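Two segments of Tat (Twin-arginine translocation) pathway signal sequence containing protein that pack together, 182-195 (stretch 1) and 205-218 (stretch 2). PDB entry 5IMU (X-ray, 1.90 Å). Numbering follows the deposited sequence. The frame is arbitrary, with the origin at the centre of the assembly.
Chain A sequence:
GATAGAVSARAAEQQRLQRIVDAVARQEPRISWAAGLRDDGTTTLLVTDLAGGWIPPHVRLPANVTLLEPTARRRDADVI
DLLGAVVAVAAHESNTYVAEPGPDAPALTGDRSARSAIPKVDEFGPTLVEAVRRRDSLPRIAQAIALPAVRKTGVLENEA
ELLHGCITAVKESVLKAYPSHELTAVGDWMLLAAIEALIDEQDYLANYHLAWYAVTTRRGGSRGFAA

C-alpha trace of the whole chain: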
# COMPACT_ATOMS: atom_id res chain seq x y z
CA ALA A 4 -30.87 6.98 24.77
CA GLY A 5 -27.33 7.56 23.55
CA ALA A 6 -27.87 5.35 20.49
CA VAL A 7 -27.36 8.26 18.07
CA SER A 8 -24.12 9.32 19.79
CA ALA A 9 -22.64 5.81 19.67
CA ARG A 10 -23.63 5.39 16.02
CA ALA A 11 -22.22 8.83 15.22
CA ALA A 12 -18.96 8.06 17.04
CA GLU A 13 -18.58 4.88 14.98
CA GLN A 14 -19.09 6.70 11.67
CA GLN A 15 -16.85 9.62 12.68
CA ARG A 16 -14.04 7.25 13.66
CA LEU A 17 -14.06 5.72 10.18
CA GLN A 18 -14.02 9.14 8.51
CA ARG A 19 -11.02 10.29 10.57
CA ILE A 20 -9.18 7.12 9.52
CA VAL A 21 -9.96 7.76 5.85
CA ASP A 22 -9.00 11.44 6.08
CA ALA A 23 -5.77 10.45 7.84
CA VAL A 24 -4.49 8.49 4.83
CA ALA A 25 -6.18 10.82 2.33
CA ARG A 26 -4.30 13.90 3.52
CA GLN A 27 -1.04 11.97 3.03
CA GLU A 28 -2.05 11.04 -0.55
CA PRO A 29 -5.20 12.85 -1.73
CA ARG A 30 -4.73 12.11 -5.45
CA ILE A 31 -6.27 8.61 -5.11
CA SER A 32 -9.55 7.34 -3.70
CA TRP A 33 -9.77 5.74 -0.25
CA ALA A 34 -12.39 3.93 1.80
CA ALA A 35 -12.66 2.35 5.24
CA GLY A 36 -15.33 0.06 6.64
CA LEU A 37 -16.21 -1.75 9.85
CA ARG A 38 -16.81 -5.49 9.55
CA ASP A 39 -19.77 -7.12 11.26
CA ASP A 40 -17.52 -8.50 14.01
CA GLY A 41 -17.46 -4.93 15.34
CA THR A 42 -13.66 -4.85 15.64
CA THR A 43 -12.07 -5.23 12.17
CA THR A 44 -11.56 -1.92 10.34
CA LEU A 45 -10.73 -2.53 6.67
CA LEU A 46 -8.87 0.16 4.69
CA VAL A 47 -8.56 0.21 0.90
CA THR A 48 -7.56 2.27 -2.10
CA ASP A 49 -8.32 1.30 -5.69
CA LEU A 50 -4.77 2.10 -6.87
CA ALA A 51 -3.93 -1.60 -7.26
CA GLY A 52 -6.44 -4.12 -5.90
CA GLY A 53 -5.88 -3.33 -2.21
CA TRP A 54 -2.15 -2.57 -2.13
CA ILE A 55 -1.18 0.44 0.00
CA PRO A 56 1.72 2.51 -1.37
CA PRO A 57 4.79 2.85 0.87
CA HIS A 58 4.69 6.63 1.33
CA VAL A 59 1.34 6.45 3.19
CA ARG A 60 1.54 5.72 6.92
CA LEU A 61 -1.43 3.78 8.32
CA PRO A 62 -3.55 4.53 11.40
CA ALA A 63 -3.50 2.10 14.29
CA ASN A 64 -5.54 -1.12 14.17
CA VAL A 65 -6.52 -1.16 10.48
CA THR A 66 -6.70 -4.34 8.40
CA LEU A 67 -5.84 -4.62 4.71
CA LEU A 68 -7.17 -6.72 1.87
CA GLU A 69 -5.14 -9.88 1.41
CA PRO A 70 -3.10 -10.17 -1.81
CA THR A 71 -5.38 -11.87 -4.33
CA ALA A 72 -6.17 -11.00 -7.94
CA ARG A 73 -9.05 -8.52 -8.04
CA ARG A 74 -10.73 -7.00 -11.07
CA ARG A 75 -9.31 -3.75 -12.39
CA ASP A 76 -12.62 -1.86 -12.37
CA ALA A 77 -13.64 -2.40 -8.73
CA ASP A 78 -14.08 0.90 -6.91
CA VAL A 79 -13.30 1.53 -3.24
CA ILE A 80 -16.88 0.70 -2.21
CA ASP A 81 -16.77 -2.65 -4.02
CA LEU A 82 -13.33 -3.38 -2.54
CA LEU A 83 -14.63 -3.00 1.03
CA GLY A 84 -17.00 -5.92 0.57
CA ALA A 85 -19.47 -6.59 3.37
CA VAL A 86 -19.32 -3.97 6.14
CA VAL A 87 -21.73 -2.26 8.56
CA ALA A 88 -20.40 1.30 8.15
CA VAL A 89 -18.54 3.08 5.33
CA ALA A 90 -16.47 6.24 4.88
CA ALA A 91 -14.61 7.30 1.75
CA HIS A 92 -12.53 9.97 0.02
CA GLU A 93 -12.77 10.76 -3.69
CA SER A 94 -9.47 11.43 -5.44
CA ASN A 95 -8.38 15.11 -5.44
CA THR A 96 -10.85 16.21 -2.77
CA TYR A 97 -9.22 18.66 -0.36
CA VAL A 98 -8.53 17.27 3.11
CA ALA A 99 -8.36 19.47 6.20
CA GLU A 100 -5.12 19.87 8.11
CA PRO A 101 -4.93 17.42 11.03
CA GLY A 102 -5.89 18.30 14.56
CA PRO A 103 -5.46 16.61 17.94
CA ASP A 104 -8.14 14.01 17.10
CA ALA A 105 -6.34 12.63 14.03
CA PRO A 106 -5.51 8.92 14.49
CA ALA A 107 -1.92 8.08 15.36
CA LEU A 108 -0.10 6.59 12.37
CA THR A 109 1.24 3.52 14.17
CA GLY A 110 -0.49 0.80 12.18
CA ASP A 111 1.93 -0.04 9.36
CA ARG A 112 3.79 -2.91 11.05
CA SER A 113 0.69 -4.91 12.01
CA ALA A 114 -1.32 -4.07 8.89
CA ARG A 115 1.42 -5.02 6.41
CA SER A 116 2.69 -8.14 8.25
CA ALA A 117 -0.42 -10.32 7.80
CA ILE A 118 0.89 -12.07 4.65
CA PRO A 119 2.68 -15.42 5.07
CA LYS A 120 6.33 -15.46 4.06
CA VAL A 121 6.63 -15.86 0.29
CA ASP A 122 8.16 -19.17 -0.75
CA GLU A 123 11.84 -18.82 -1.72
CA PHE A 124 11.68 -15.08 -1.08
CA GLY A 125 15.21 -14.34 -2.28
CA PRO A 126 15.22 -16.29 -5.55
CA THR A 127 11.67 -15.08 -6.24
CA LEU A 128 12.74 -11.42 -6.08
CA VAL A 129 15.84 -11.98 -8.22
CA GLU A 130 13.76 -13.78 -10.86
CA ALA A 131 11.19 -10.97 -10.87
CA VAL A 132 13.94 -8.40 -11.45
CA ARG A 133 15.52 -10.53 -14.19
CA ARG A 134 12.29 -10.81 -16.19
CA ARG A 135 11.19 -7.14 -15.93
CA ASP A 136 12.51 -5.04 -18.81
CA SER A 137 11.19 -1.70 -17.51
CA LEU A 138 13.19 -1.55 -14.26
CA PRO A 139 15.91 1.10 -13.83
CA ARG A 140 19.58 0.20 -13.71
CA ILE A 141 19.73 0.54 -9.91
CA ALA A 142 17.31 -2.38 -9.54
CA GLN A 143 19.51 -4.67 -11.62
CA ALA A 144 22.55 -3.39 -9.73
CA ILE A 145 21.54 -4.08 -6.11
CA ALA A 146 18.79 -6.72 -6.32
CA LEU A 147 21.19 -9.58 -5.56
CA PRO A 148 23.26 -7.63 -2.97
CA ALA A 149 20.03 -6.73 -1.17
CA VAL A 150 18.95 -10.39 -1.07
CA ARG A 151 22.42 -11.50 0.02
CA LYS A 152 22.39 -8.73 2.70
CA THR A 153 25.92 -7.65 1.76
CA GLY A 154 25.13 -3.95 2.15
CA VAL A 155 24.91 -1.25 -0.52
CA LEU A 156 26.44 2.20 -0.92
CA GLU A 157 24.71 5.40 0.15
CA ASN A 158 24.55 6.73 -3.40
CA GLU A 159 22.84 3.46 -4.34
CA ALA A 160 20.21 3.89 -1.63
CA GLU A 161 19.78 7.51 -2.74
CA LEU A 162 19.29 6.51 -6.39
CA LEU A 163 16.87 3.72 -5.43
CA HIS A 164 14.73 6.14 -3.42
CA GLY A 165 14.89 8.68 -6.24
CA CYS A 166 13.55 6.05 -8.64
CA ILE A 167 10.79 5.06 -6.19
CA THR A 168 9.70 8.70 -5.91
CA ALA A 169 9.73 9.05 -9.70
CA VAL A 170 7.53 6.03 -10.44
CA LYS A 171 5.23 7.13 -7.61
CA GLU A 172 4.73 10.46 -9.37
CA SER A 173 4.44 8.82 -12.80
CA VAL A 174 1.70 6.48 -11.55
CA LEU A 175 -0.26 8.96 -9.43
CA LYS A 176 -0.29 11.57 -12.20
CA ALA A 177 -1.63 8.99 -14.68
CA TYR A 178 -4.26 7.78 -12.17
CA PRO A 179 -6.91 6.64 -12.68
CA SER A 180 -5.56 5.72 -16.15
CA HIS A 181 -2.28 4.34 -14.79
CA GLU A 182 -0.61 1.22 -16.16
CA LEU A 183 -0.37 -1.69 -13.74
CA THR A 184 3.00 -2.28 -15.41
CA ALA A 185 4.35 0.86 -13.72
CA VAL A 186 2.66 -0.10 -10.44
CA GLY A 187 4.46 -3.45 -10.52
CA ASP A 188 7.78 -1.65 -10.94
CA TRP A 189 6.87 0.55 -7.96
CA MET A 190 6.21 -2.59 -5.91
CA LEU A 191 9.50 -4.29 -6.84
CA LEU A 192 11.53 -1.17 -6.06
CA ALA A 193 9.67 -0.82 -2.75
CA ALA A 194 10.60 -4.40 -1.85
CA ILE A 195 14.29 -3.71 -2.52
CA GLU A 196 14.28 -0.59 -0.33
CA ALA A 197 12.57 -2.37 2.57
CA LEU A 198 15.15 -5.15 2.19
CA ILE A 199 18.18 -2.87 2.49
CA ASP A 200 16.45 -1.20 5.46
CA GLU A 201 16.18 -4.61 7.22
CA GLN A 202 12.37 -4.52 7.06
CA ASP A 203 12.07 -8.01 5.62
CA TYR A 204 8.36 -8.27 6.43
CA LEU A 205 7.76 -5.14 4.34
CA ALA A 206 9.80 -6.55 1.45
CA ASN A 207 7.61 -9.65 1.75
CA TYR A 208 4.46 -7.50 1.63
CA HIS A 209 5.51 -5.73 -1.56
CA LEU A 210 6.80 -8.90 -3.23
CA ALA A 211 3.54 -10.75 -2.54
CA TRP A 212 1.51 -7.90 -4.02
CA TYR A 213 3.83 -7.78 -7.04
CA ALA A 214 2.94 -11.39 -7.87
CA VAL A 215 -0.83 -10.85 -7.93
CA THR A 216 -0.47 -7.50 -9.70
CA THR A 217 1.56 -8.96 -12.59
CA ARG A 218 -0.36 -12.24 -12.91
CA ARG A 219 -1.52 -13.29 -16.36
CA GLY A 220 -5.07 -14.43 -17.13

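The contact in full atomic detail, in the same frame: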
# COMPACT_ATOMS: atom_id res chain seq x y z
N GLU A 182 -0.92 2.57 -15.72
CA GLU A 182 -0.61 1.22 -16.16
C GLU A 182 -0.17 0.39 -14.96
O GLU A 182 0.72 0.80 -14.21
CB GLU A 182 0.49 1.23 -17.23
CG GLU A 182 0.12 1.93 -18.52
CD GLU A 182 -0.83 1.11 -19.38
OE1 GLU A 182 -0.99 -0.10 -19.11
OE2 GLU A 182 -1.42 1.68 -20.32
N LEU A 183 -0.80 -0.77 -14.78
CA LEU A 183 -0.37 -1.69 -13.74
C LEU A 183 1.07 -2.13 -13.93
O LEU A 183 1.72 -2.55 -12.96
CB LEU A 183 -1.27 -2.93 -13.69
CG LEU A 183 -2.68 -2.80 -13.12
CD1 LEU A 183 -3.22 -4.19 -12.85
CD2 LEU A 183 -2.71 -1.95 -11.86
N THR A 184 1.58 -2.05 -15.16
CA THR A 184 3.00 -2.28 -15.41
C THR A 184 3.86 -1.37 -14.53
O THR A 184 4.79 -1.84 -13.86
CB THR A 184 3.30 -2.04 -16.89
OG1 THR A 184 2.98 -3.22 -17.64
CG2 THR A 184 4.77 -1.67 -17.10
N ALA A 185 3.57 -0.07 -14.53
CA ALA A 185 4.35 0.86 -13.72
C ALA A 185 4.12 0.64 -12.23
O ALA A 185 5.04 0.84 -11.43
CB ALA A 185 4.00 2.30 -14.10
N VAL A 186 2.92 0.21 -11.85
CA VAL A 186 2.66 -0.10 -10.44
C VAL A 186 3.51 -1.29 -10.00
O VAL A 186 4.07 -1.29 -8.90
CB VAL A 186 1.16 -0.36 -10.22
CG1 VAL A 186 0.91 -0.85 -8.81
CG2 VAL A 186 0.36 0.90 -10.50
N GLY A 187 3.61 -2.31 -10.85
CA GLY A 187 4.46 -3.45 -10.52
C GLY A 187 5.90 -3.05 -10.29
O GLY A 187 6.55 -3.53 -9.36
N ASP A 188 6.43 -2.17 -11.14
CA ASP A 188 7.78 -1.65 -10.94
C ASP A 188 7.91 -0.95 -9.60
O ASP A 188 8.88 -1.14 -8.87
CB ASP A 188 8.16 -0.71 -12.08
CG ASP A 188 8.40 -1.43 -13.39
OD1 ASP A 188 8.14 -2.65 -13.46
OD2 ASP A 188 8.86 -0.79 -14.35
N TRP A 189 6.92 -0.11 -9.27
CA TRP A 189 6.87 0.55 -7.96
C TRP A 189 6.96 -0.47 -6.83
O TRP A 189 7.69 -0.27 -5.86
CB TRP A 189 5.58 1.37 -7.88
CG TRP A 189 5.47 2.34 -6.73
CD1 TRP A 189 6.37 2.56 -5.73
CD2 TRP A 189 4.37 3.22 -6.48
NE1 TRP A 189 5.90 3.52 -4.87
CE2 TRP A 189 4.67 3.95 -5.31
CE3 TRP A 189 3.16 3.47 -7.14
CZ2 TRP A 189 3.81 4.91 -4.78
CZ3 TRP A 189 2.30 4.42 -6.61
CH2 TRP A 189 2.63 5.13 -5.45
N MET A 190 6.22 -1.58 -6.96
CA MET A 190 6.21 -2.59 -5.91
C MET A 190 7.57 -3.27 -5.77
O MET A 190 8.05 -3.49 -4.65
CB MET A 190 5.13 -3.63 -6.20
CG MET A 190 3.70 -3.11 -6.07
SD MET A 190 2.50 -4.26 -6.76
CE MET A 190 0.96 -3.49 -6.26
N LEU A 191 8.20 -3.63 -6.90
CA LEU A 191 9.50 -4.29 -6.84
C LEU A 191 10.56 -3.38 -6.24
O LEU A 191 11.39 -3.82 -5.43
CB LEU A 191 9.92 -4.76 -8.23
CG LEU A 191 9.54 -6.18 -8.66
CD1 LEU A 191 10.16 -6.50 -10.02
CD2 LEU A 191 9.96 -7.21 -7.62
N LEU A 192 10.57 -2.11 -6.64
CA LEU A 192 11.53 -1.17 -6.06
C LEU A 192 11.28 -0.99 -4.57
O LEU A 192 12.23 -0.87 -3.78
CB LEU A 192 11.45 0.17 -6.79
CG LEU A 192 11.76 0.16 -8.29
CD1 LEU A 192 11.44 1.52 -8.91
CD2 LEU A 192 13.22 -0.22 -8.54
N ALA A 193 10.00 -0.96 -4.16
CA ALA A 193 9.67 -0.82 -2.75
C ALA A 193 10.17 -2.02 -1.94
O ALA A 193 10.60 -1.87 -0.80
CB ALA A 193 8.17 -0.64 -2.57
N ALA A 194 10.10 -3.22 -2.54
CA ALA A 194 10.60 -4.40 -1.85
C ALA A 194 12.11 -4.32 -1.64
O ALA A 194 12.62 -4.70 -0.58
CB ALA A 194 10.23 -5.66 -2.64
N ILE A 195 12.84 -3.83 -2.65
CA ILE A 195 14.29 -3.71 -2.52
C ILE A 195 14.65 -2.72 -1.42
O ILE A 195 15.56 -2.97 -0.62
CB ILE A 195 14.91 -3.30 -3.87
CG1 ILE A 195 14.68 -4.40 -4.91
CG2 ILE A 195 16.40 -3.02 -3.72
CD1 ILE A 195 15.09 -4.00 -6.32
N LEU A 205 8.27 -6.08 5.33
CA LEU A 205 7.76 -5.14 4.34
C LEU A 205 8.14 -5.57 2.93
O LEU A 205 7.32 -5.50 2.01
CB LEU A 205 8.28 -3.73 4.61
CG LEU A 205 7.69 -2.98 5.81
CD1 LEU A 205 8.22 -1.56 5.80
CD2 LEU A 205 6.18 -2.99 5.75
N ALA A 206 9.39 -6.00 2.74
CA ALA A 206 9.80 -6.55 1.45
C ALA A 206 8.91 -7.71 1.04
O ALA A 206 8.54 -7.84 -0.13
CB ALA A 206 11.27 -6.99 1.51
N ASN A 207 8.54 -8.56 2.01
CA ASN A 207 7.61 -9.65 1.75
C ASN A 207 6.26 -9.11 1.29
O ASN A 207 5.68 -9.61 0.32
CB ASN A 207 7.47 -10.51 3.00
CG ASN A 207 6.70 -11.79 2.75
OD1 ASN A 207 7.21 -12.71 2.11
ND2 ASN A 207 5.48 -11.86 3.27
N TYR A 208 5.74 -8.10 1.99
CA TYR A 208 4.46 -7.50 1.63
C TYR A 208 4.45 -7.02 0.19
O TYR A 208 3.52 -7.31 -0.58
CB TYR A 208 4.14 -6.35 2.59
CG TYR A 208 2.96 -5.48 2.22
CD1 TYR A 208 1.68 -5.78 2.66
CD2 TYR A 208 3.13 -4.33 1.45
CE1 TYR A 208 0.60 -4.97 2.33
CE2 TYR A 208 2.06 -3.53 1.11
CZ TYR A 208 0.79 -3.85 1.56
OH TYR A 208 -0.28 -3.05 1.23
N HIS A 209 5.49 -6.28 -0.21
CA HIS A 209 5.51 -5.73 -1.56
C HIS A 209 5.74 -6.81 -2.61
O HIS A 209 5.18 -6.75 -3.70
CB HIS A 209 6.58 -4.64 -1.66
CG HIS A 209 6.24 -3.40 -0.89
ND1 HIS A 209 5.12 -2.64 -1.15
CD2 HIS A 209 6.88 -2.78 0.13
CE1 HIS A 209 5.08 -1.61 -0.33
NE2 HIS A 209 6.14 -1.68 0.47
N LEU A 210 6.56 -7.81 -2.29
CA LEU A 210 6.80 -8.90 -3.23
C LEU A 210 5.54 -9.73 -3.46
O LEU A 210 5.25 -10.13 -4.59
CB LEU A 210 7.94 -9.79 -2.74
CG LEU A 210 8.97 -10.31 -3.74
CD1 LEU A 210 9.39 -11.73 -3.39
CD2 LEU A 210 8.47 -10.23 -5.18
N ALA A 211 4.79 -10.00 -2.39
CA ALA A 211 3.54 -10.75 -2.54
C ALA A 211 2.55 -10.00 -3.41
O ALA A 211 1.89 -10.59 -4.27
CB ALA A 211 2.94 -11.05 -1.16
N TRP A 212 2.43 -8.68 -3.20
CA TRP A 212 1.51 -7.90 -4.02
C TRP A 212 2.00 -7.77 -5.45
O TRP A 212 1.18 -7.65 -6.37
CB TRP A 212 1.31 -6.52 -3.39
CG TRP A 212 0.21 -6.51 -2.39
CD1 TRP A 212 0.33 -6.53 -1.03
CD2 TRP A 212 -1.20 -6.50 -2.66
NE1 TRP A 212 -0.92 -6.52 -0.44
CE2 TRP A 212 -1.87 -6.50 -1.43
CE3 TRP A 212 -1.95 -6.48 -3.84
CZ2 TRP A 212 -3.26 -6.49 -1.33
CZ3 TRP A 212 -3.33 -6.47 -3.75
CH2 TRP A 212 -3.98 -6.47 -2.51
N TYR A 213 3.32 -7.80 -5.67
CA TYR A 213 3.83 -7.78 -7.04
C TYR A 213 3.34 -8.99 -7.82
O TYR A 213 3.00 -8.88 -9.00
CB TYR A 213 5.36 -7.73 -7.03
CG TYR A 213 5.96 -7.80 -8.42
CD1 TYR A 213 6.06 -6.66 -9.21
CD2 TYR A 213 6.42 -9.00 -8.95
CE1 TYR A 213 6.60 -6.72 -10.48
CE2 TYR A 213 6.96 -9.07 -10.22
CZ TYR A 213 7.05 -7.92 -10.98
OH TYR A 213 7.59 -7.99 -12.24
N ALA A 214 3.30 -10.16 -7.17
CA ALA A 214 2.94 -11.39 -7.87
C ALA A 214 1.49 -11.36 -8.36
O ALA A 214 1.21 -11.75 -9.50
CB ALA A 214 3.17 -12.60 -6.96
N VAL A 215 0.57 -10.91 -7.51
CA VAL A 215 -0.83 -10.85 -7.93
C VAL A 215 -1.09 -9.69 -8.88
O VAL A 215 -2.02 -9.76 -9.69
CB VAL A 215 -1.78 -10.76 -6.72
CG1 VAL A 215 -1.63 -11.99 -5.83
CG2 VAL A 215 -1.53 -9.48 -5.93
N THR A 216 -0.27 -8.64 -8.81
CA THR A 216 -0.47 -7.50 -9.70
C THR A 216 -0.04 -7.83 -11.13
O THR A 216 -0.66 -7.36 -12.09
CB THR A 216 0.30 -6.29 -9.18
OG1 THR A 216 -0.08 -6.04 -7.82
CG2 THR A 216 -0.01 -5.05 -10.01
N THR A 217 1.00 -8.64 -11.29
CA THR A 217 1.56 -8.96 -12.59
C THR A 217 1.08 -10.31 -13.13
O THR A 217 1.61 -10.78 -14.14
CB THR A 217 3.08 -8.94 -12.54
OG1 THR A 217 3.54 -9.96 -11.64
CG2 THR A 217 3.58 -7.58 -12.06
N ARG A 218 0.12 -10.93 -12.47
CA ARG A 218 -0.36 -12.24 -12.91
C ARG A 218 -1.05 -12.15 -14.26
O ARG A 218 -1.77 -11.19 -14.55
CB ARG A 218 -1.30 -12.85 -11.87
CG ARG A 218 -0.62 -13.92 -11.04
CD ARG A 218 -1.52 -14.62 -10.03
NE ARG A 218 -1.00 -15.97 -9.75
CZ ARG A 218 -1.35 -17.08 -10.39
NH1 ARG A 218 -2.28 -17.04 -11.34
NH2 ARG A 218 -0.80 -18.23 -10.05

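Met190 is the centre of this contact. Its CA-to-CB bond points toward the other helix, and its side chain, in the m, t, t rotamer, sits as a knob among His209, Trp212, Tyr213 and Thr216. The unbranched chain is long enough to reach several partners. Met190 CE lies 4.2 Å from Trp212 CB, and Met190 CB lies 4.2 Å from Tyr213 CB.

Two CH-pi contacts lie further along helix 183-195, beyond this knob. Leu191 CG sits over one face of the Tyr213 ring, 3.6 Å from the centroid of that ring. Ala193 CB sits over one face of the His209 ring, 3.6 Å from its centroid and almost on the ring normal. His209 ND1 is hydrogen-bonded elsewhere in the structure, so that ring nitrogen is satisfied. Leu191 also reaches Leu210, with Leu191 CD2 4.2 Å from Leu210 CD2.

The helices run nearly antiparallel, at 159°, with axes 7.9 Å apart at closest approach. Small residues allow close backbones. The CA atoms of Ala194 and Ala206 are 4.0 Å apart, and Ala206 CB packs 3.4 Å from Ala194 O. At Gly187 the Tyr213 ring edge approaches the backbone, with Gly187 O 3.2 Å from Tyr213 CD1. A CB on Gly187 would be tight against Tyr213 CE1 and Thr217 CG2, at 3.3 and 3.2 Å from its ideal position.

The polar edge lies toward Thr216 and Thr217. Met190 CE meets Thr216 OG1 at 3.2 Å. That hydroxyl donates to its own helix, from Thr216 OG1 to Trp212 O at 2.5 Å. Thr217 OG1 likewise donates to Tyr213 O at 2.9 Å. Leu183 covers this end, its CD1 4.4 Å from Thr216 CG2. No hydrogen bond crosses between the stretches. Packing holds them together and buries 617 Å², both sides summed.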